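Side-chain contact in PF04016 domain protein (Desulfitobacterium hafniense, PDB 3L5O), which is of unknown function but may act in heavy-metal chelation, with an enolase-like and a Rossmann-like fold combining to form its active site: residues Q136-G141 with A212-L217. Sequence-based numbering, arbitrary orientation.
Sequences QNEVKG and ARRITL
Glu138 and Arg214 form a salt bridge that is the whole of this contact. The tight part is the meeting of carboxylate and guanidinium. Glu138 OE1 lies 2.6 Å from Arg214 NH1 and comes to the guanidinium obliquely. The second oxygen takes a weak hydrogen bond, with Arg214 NH2 2.8 Å from Glu138 OE2. Its N-H...O angle is strongly bent, at 116°. The planes of the two groups are turned 48° apart, so they do not form a flat bidentate pair.

The side chains cross at about a right angle. Glu138 reaches across with an extended chain, its CG anti to the backbone N. Arg214 starts in the same way but bends at chi3 (-66°), which swings its head group round to the acid. Arg214 NH1 also has a long, weak ion pair with Glu235 on the neighbouring strand 235-241, a second and more distant acid.

Around this pair the contact is loose. Only 89 Å² is buried, and both residues stay partly exposed at the surface. Glu138 also rests on Tyr189 of strand 189-193, the strand lying between 143-147 and 214-218. The bridge thus ties the type I turn Asn137-Lys140, just before strand 143-147, across to strand 214-218 of a mixed, mostly parallel sheet. Its strand order, 175-176, 162-167, 143-147, 189-193, 214-218, is consistent with the Rossmann-like fold.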
loop_
_atom_site.group_PDB
_atom_site.type_symbol
_atom_site.label_atom_id
_atom_site.label_comp_id
_atom_site.label_asym_id
_atom_site.label_seq_id
_atom_site.Cartn_x
_atom_site.Cartn_y
_atom_site.Cartn_z
ATOM N N GLN A 136 -19.675 2.880 -3.261
ATOM C CA GLN A 136 -20.505 2.892 -4.470
ATOM C C GLN A 136 -21.574 3.967 -4.420
ATOM O O GLN A 136 -21.766 4.701 -5.384
ATOM C CB GLN A 136 -21.227 1.571 -4.655
ATOM C CG GLN A 136 -20.345 0.385 -4.912
ATOM C CD GLN A 136 -21.164 -0.885 -4.905
ATOM O OE1 GLN A 136 -21.200 -1.618 -3.909
ATOM N NE2 GLN A 136 -21.875 -1.117 -5.991
ATOM N N ASN A 137 -22.297 4.029 -3.307
ATOM C CA ASN A 137 -23.307 5.070 -3.118
ATOM C C ASN A 137 -22.724 6.484 -3.189
ATOM O O ASN A 137 -23.254 7.355 -3.871
ATOM C CB ASN A 137 -24.046 4.857 -1.795
ATOM C CG ASN A 137 -25.077 3.755 -1.890
ATOM O OD1 ASN A 137 -26.034 3.858 -2.656
ATOM N ND2 ASN A 137 -24.881 2.688 -1.125
ATOM N N GLU A 138 -21.597 6.679 -2.525
ATOM C CA GLU A 138 -20.987 7.996 -2.394
ATOM C C GLU A 138 -20.501 8.604 -3.704
ATOM O O GLU A 138 -20.582 9.814 -3.892
ATOM C CB GLU A 138 -19.802 7.899 -1.461
ATOM C CG GLU A 138 -19.470 9.214 -0.811
ATOM C CD GLU A 138 -18.326 9.057 0.141
ATOM O OE1 GLU A 138 -17.339 8.408 -0.267
ATOM O OE2 GLU A 138 -18.431 9.568 1.278
ATOM N N VAL A 139 -20.000 7.755 -4.601
ATOM C CA VAL A 139 -19.377 8.201 -5.841
ATOM C C VAL A 139 -20.329 8.244 -7.022
ATOM O O VAL A 139 -19.906 8.589 -8.114
ATOM C CB VAL A 139 -18.161 7.316 -6.217
ATOM C CG1 VAL A 139 -17.147 7.286 -5.094
ATOM C CG2 VAL A 139 -18.595 5.896 -6.603
ATOM N N LYS A 140 -21.596 7.886 -6.809
ATOM C CA LYS A 140 -22.592 7.865 -7.865
ATOM C C LYS A 140 -22.697 9.241 -8.507
ATOM O O LYS A 140 -22.898 10.222 -7.803
ATOM C CB LYS A 140 -23.987 7.490 -7.303
ATOM C CG LYS A 140 -24.305 5.990 -7.223
ATOM C CD LYS A 140 -25.844 5.734 -7.187
ATOM C CE LYS A 140 -26.233 4.354 -7.773
ATOM N NZ LYS A 140 -25.601 3.204 -7.043
ATOM N N GLY A 141 -22.568 9.297 -9.831
ATOM C CA GLY A 141 -22.656 10.525 -10.595
ATOM C C GLY A 141 -21.443 11.438 -10.510
ATOM O O GLY A 141 -21.446 12.518 -11.074
ATOM N N ALA A 212 -9.847 16.712 -4.225
ATOM C CA ALA A 212 -10.864 15.658 -4.115
ATOM C C ALA A 212 -11.586 15.737 -2.756
ATOM O O ALA A 212 -10.978 16.119 -1.779
ATOM C CB ALA A 212 -10.215 14.297 -4.261
ATOM N N ARG A 213 -12.850 15.328 -2.686
ATOM C CA ARG A 213 -13.516 15.164 -1.387
ATOM C C ARG A 213 -12.800 14.084 -0.549
ATOM O O ARG A 213 -12.729 14.169 0.670
ATOM C CB ARG A 213 -15.006 14.793 -1.537
ATOM C CG ARG A 213 -15.811 15.574 -2.584
ATOM C CD ARG A 213 -17.345 15.391 -2.471
ATOM N NE ARG A 213 -18.094 15.818 -3.665
ATOM N N ARG A 214 -12.280 13.059 -1.208
ATOM C CA ARG A 214 -11.543 12.018 -0.526
ATOM C C ARG A 214 -10.519 11.314 -1.406
ATOM O O ARG A 214 -10.822 10.970 -2.571
ATOM C CB ARG A 214 -12.512 10.983 0.011
ATOM C CG ARG A 214 -11.831 9.915 0.856
ATOM C CD ARG A 214 -12.700 8.728 1.072
ATOM N NE ARG A 214 -13.844 9.116 1.874
ATOM C CZ ARG A 214 -15.038 8.539 1.824
ATOM N NH1 ARG A 214 -15.280 7.514 0.999
ATOM N NH2 ARG A 214 -16.008 8.997 2.615
ATOM N N ILE A 215 -9.346 11.052 -0.806
ATOM C CA ILE A 215 -8.259 10.267 -1.396
ATOM C C ILE A 215 -7.992 9.053 -0.498
ATOM O O ILE A 215 -7.804 9.201 0.722
ATOM C CB ILE A 215 -6.954 11.096 -1.532
ATOM C CG1 ILE A 215 -7.192 12.428 -2.233
ATOM C CG2 ILE A 215 -5.865 10.248 -2.304
ATOM C CD1 ILE A 215 -6.093 13.442 -1.955
ATOM N N THR A 216 -7.981 7.871 -1.111
ATOM C CA THR A 216 -7.801 6.587 -0.437
ATOM C C THR A 216 -6.586 5.890 -0.997
ATOM O O THR A 216 -6.428 5.854 -2.214
ATOM C CB THR A 216 -9.034 5.700 -0.701
ATOM O OG1 THR A 216 -10.222 6.351 -0.231
ATOM C CG2 THR A 216 -8.989 4.391 0.073
ATOM N N LEU A 217 -5.721 5.374 -0.120
ATOM C CA LEU A 217 -4.598 4.479 -0.477
ATOM C C LEU A 217 -5.045 3.065 -0.260
ATOM O O LEU A 217 -5.626 2.774 0.774
ATOM C CB LEU A 217 -3.375 4.776 0.374
ATOM C CG LEU A 217 -2.032 4.250 -0.127
ATOM C CD1 LEU A 217 -1.566 5.024 -1.317
ATOM C CD2 LEU A 217 -1.009 4.389 1.033
#